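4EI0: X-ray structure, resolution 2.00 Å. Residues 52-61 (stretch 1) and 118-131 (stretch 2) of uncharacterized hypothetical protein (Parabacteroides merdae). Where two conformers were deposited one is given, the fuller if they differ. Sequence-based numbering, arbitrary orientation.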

# COMPACT_ATOMS: atom_id res chain seq x y z
N SER B 52 12.59 5.64 9.94
CA SER B 52 12.62 5.97 11.39
C SER B 52 11.76 7.14 11.83
O SER B 52 11.05 7.06 12.86
CB SER B 52 14.07 6.24 11.83
OG SER B 52 14.89 5.14 11.41
N SER B 53 11.82 8.23 11.07
CA SER B 53 11.12 9.48 11.44
C SER B 53 11.00 10.43 10.27
O SER B 53 11.75 10.32 9.29
CB SER B 53 11.79 10.19 12.63
OG SER B 53 13.08 10.66 12.30
N ALA B 54 10.06 11.36 10.39
CA ALA B 54 9.82 12.39 9.36
C ALA B 54 9.65 13.74 10.07
O ALA B 54 9.21 13.79 11.20
CB ALA B 54 8.59 12.03 8.56
N GLN B 55 9.98 14.82 9.39
CA GLN B 55 9.86 16.12 9.97
C GLN B 55 9.51 17.16 8.93
O GLN B 55 9.83 16.99 7.77
CB GLN B 55 11.22 16.43 10.64
CG GLN B 55 11.44 17.85 10.97
CD GLN B 55 12.77 18.08 11.62
OE1 GLN B 55 13.03 17.64 12.73
NE2 GLN B 55 13.62 18.81 10.94
N VAL B 56 8.78 18.21 9.32
CA VAL B 56 8.59 19.37 8.44
C VAL B 56 8.87 20.62 9.25
O VAL B 56 8.43 20.72 10.43
CB VAL B 56 7.19 19.57 7.92
CG1 VAL B 56 7.27 20.39 6.64
CG2 VAL B 56 6.50 18.29 7.74
N VAL B 57 9.64 21.52 8.67
CA VAL B 57 9.91 22.84 9.24
C VAL B 57 9.19 23.83 8.32
O VAL B 57 9.47 23.87 7.14
CB VAL B 57 11.44 23.14 9.29
CG1 VAL B 57 11.69 24.58 9.75
CG2 VAL B 57 12.18 22.14 10.19
N SER B 58 8.23 24.57 8.84
CA SER B 58 7.58 25.66 8.07
C SER B 58 8.28 26.97 8.35
O SER B 58 8.92 27.11 9.39
CB SER B 58 6.11 25.83 8.47
OG SER B 58 6.03 26.12 9.83
N SER B 59 8.12 27.93 7.46
CA SER B 59 8.82 29.21 7.59
C SER B 59 8.08 30.14 8.56
O SER B 59 8.67 31.04 9.07
CB SER B 59 9.00 29.89 6.22
OG SER B 59 7.76 30.14 5.65
N ILE B 60 6.80 29.91 8.78
CA ILE B 60 6.02 30.61 9.79
C ILE B 60 5.29 29.49 10.53
O ILE B 60 4.63 28.62 9.93
CB ILE B 60 5.00 31.58 9.16
CG1 ILE B 60 5.69 32.73 8.40
CG2 ILE B 60 4.11 32.14 10.23
CD1 ILE B 60 4.73 33.54 7.54
N ALA B 61 5.37 29.51 11.85
CA ALA B 61 4.83 28.44 12.66
C ALA B 61 3.36 28.26 12.41
O ALA B 61 2.62 29.23 12.43
CB ALA B 61 5.07 28.75 14.13
N GLU B 118 -2.80 33.34 11.76
CA GLU B 118 -3.02 34.79 11.55
C GLU B 118 -1.74 35.50 11.14
O GLU B 118 -1.77 36.37 10.28
CB GLU B 118 -3.59 35.42 12.83
CG GLU B 118 -3.78 36.95 12.78
CD GLU B 118 -4.71 37.36 11.64
OE1 GLU B 118 -5.66 36.63 11.32
OE2 GLU B 118 -4.48 38.39 11.01
N GLU B 119 -0.62 35.16 11.75
CA GLU B 119 0.62 35.85 11.40
C GLU B 119 1.09 35.62 9.95
O GLU B 119 1.96 36.34 9.48
CB GLU B 119 1.73 35.56 12.44
CG GLU B 119 2.72 34.46 12.13
CD GLU B 119 4.04 34.61 12.90
OE1 GLU B 119 4.87 35.45 12.52
OE2 GLU B 119 4.26 33.86 13.88
N ALA B 120 0.54 34.62 9.24
CA ALA B 120 0.92 34.37 7.83
C ALA B 120 0.08 35.22 6.86
O ALA B 120 0.37 35.20 5.68
CB ALA B 120 0.81 32.90 7.47
N ARG B 121 -0.92 35.96 7.35
CA ARG B 121 -1.89 36.66 6.45
C ARG B 121 -1.15 37.56 5.50
O ARG B 121 -0.26 38.31 5.92
CB ARG B 121 -2.89 37.51 7.25
CG ARG B 121 -3.98 38.16 6.43
CD ARG B 121 -4.85 39.10 7.23
NE ARG B 121 -5.55 38.38 8.28
CZ ARG B 121 -6.65 37.65 8.10
NH1 ARG B 121 -7.29 37.61 6.93
NH2 ARG B 121 -7.14 36.98 9.10
N GLY B 122 -1.47 37.48 4.22
CA GLY B 122 -0.75 38.24 3.23
C GLY B 122 0.72 37.93 3.03
O GLY B 122 1.34 38.66 2.32
N LYS B 123 1.28 36.85 3.62
CA LYS B 123 2.74 36.60 3.45
C LYS B 123 2.95 35.33 2.64
O LYS B 123 2.01 34.76 2.18
CB LYS B 123 3.43 36.48 4.81
CG LYS B 123 3.40 37.74 5.64
CD LYS B 123 3.77 37.43 7.08
CE LYS B 123 3.42 38.56 8.03
NZ LYS B 123 4.33 39.69 7.82
N ASP B 124 4.18 34.91 2.48
CA ASP B 124 4.51 33.66 1.78
C ASP B 124 4.89 32.66 2.87
O ASP B 124 5.39 33.05 3.93
CB ASP B 124 5.74 33.87 0.86
CG ASP B 124 5.39 34.46 -0.53
OD1 ASP B 124 4.26 34.94 -0.77
OD2 ASP B 124 6.27 34.42 -1.42
N VAL B 125 4.66 31.37 2.64
CA VAL B 125 5.13 30.33 3.56
C VAL B 125 5.82 29.25 2.75
O VAL B 125 5.32 28.85 1.68
CB VAL B 125 4.02 29.65 4.39
CG1 VAL B 125 4.63 28.65 5.38
CG2 VAL B 125 3.15 30.66 5.13
N GLN B 126 6.95 28.76 3.24
CA GLN B 126 7.65 27.65 2.57
C GLN B 126 7.93 26.55 3.57
O GLN B 126 7.83 26.74 4.80
CB GLN B 126 8.92 28.08 1.87
CG GLN B 126 9.94 28.69 2.78
CD GLN B 126 11.05 29.34 1.99
OE1 GLN B 126 10.82 30.23 1.17
NE2 GLN B 126 12.27 28.89 2.22
N PHE B 127 8.28 25.39 3.04
CA PHE B 127 8.36 24.17 3.82
C PHE B 127 9.59 23.33 3.47
O PHE B 127 9.92 23.14 2.29
CB PHE B 127 7.12 23.35 3.55
CG PHE B 127 5.85 24.02 3.94
CD1 PHE B 127 5.36 23.91 5.22
CD2 PHE B 127 5.16 24.80 3.03
CE1 PHE B 127 4.21 24.57 5.59
CE2 PHE B 127 3.97 25.43 3.38
CZ PHE B 127 3.49 25.30 4.66
N SER B 128 10.24 22.80 4.50
CA SER B 128 11.32 21.84 4.33
C SER B 128 10.98 20.53 5.01
O SER B 128 10.88 20.45 6.25
CB SER B 128 12.62 22.43 4.89
OG SER B 128 13.66 21.47 4.66
N PHE B 129 10.73 19.51 4.19
CA PHE B 129 10.38 18.15 4.68
C PHE B 129 11.65 17.32 4.73
O PHE B 129 12.54 17.48 3.88
CB PHE B 129 9.43 17.43 3.72
CG PHE B 129 8.07 18.07 3.58
CD1 PHE B 129 7.88 19.19 2.79
CD2 PHE B 129 6.98 17.59 4.30
CE1 PHE B 129 6.65 19.77 2.67
CE2 PHE B 129 5.74 18.18 4.18
CZ PHE B 129 5.57 19.27 3.36
N SER B 130 11.76 16.44 5.72
CA SER B 130 12.94 15.57 5.82
C SER B 130 12.60 14.27 6.50
O SER B 130 11.54 14.14 7.16
CB SER B 130 14.07 16.26 6.56
OG SER B 130 13.65 16.66 7.85
N VAL B 131 13.45 13.28 6.29
CA VAL B 131 13.23 11.90 6.68
C VAL B 131 14.56 11.28 7.16
O VAL B 131 15.61 11.61 6.63
CB VAL B 131 12.61 11.04 5.53
CG1 VAL B 131 13.46 11.12 4.25
CG2 VAL B 131 12.38 9.59 5.95
O HOH W 1 12.49 19.14 7.90
O HOH W 2 7.72 32.73 5.11
O HOH W 3 2.46 31.50 13.67

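Strands 52-58 and 124-131 run antiparallel, their directions 169° apart, and join through paired backbone hydrogen bonds at Gln55/Ser130 and Val57/Ser128. Gln55 N donates to Ser130 O (2.8 Å) and Ser130 N to Gln55 O (2.9 Å); Val57 N donates to Ser128 O (2.9 Å) and Ser128 N to Val57 O (3.0 Å). Because successive side chains of an extended strand point to opposite sides, they alternate between the two faces, and this register pairs Ala54, Val56 and Ser58 with Val131, Phe129 and Phe127 on one and Gln55 and Val57 with Ser130 and Ser128 on the other.

On the first face Val56 is opposite Phe129 in a non-hydrogen-bonded pair, where the CA atoms approach to 4.3 Å. Its t rotamer (chi1 -156°) is displaced somewhat from the ideal value, and both methyls meet aromatic neighbours. CG1 lies over the face of the Phe129 ring, 3.6 Å from its centroid and 11° off the normal, a CH-pi contact, and is also 4.2 Å from Phe127 CD1. CG2 packs 3.5 Å from Phe129 CD2. Phe127 and Phe129 share the m rotamer; the Phe127 ring reaches Ser58, whose CB is 3.7 Å from Phe127 CE1. Ser58 adopts p, which places OG 2.9 Å from Ile60 O, to which it donates a hydrogen bond, so the buried hydroxyl is satisfied within its own segment.

The opposite face is more polar. The extended Gln55 side chain (chi1 and chi2 both t) and the p rotamer of Ser130 converge on water 1, which accepts from Gln55 NE2 (3.3 Å), lies 2.7 Å from Ser130 OG and donates to Ser128 O (2.7 Å). The water thus ties side chains of both strands to a backbone carbonyl.

Where strand 52-58 ends, the pairing changes character. Ser59 N still donates to Gln126 O (2.9 Å), but the return bond from Gln126 N goes to Ser59 OG (2.9 Å, 168°). The p rotamer of Ser59 brings its hydroxyl into the position to accept it, a side-chain substitute for a carbonyl. The same OG is 2.6 Å from water 2, which donates to Asp124 O (2.6 Å).

Ile60, with 113 Å² covered, contributes the largest contact area. In its m,t conformation CD1 reaches Ala120 CB (4.0 Å), Val125 CG2 (4.1 Å) and Lys123 CD (4.0 Å), while CG2 lies 3.3 Å from Glu119 CG. Glu119 has an off-rotamer chi1 of 97°; its OE2 accepts from water 3 (3.0 Å), which also donates to Ala61 O (2.6 Å).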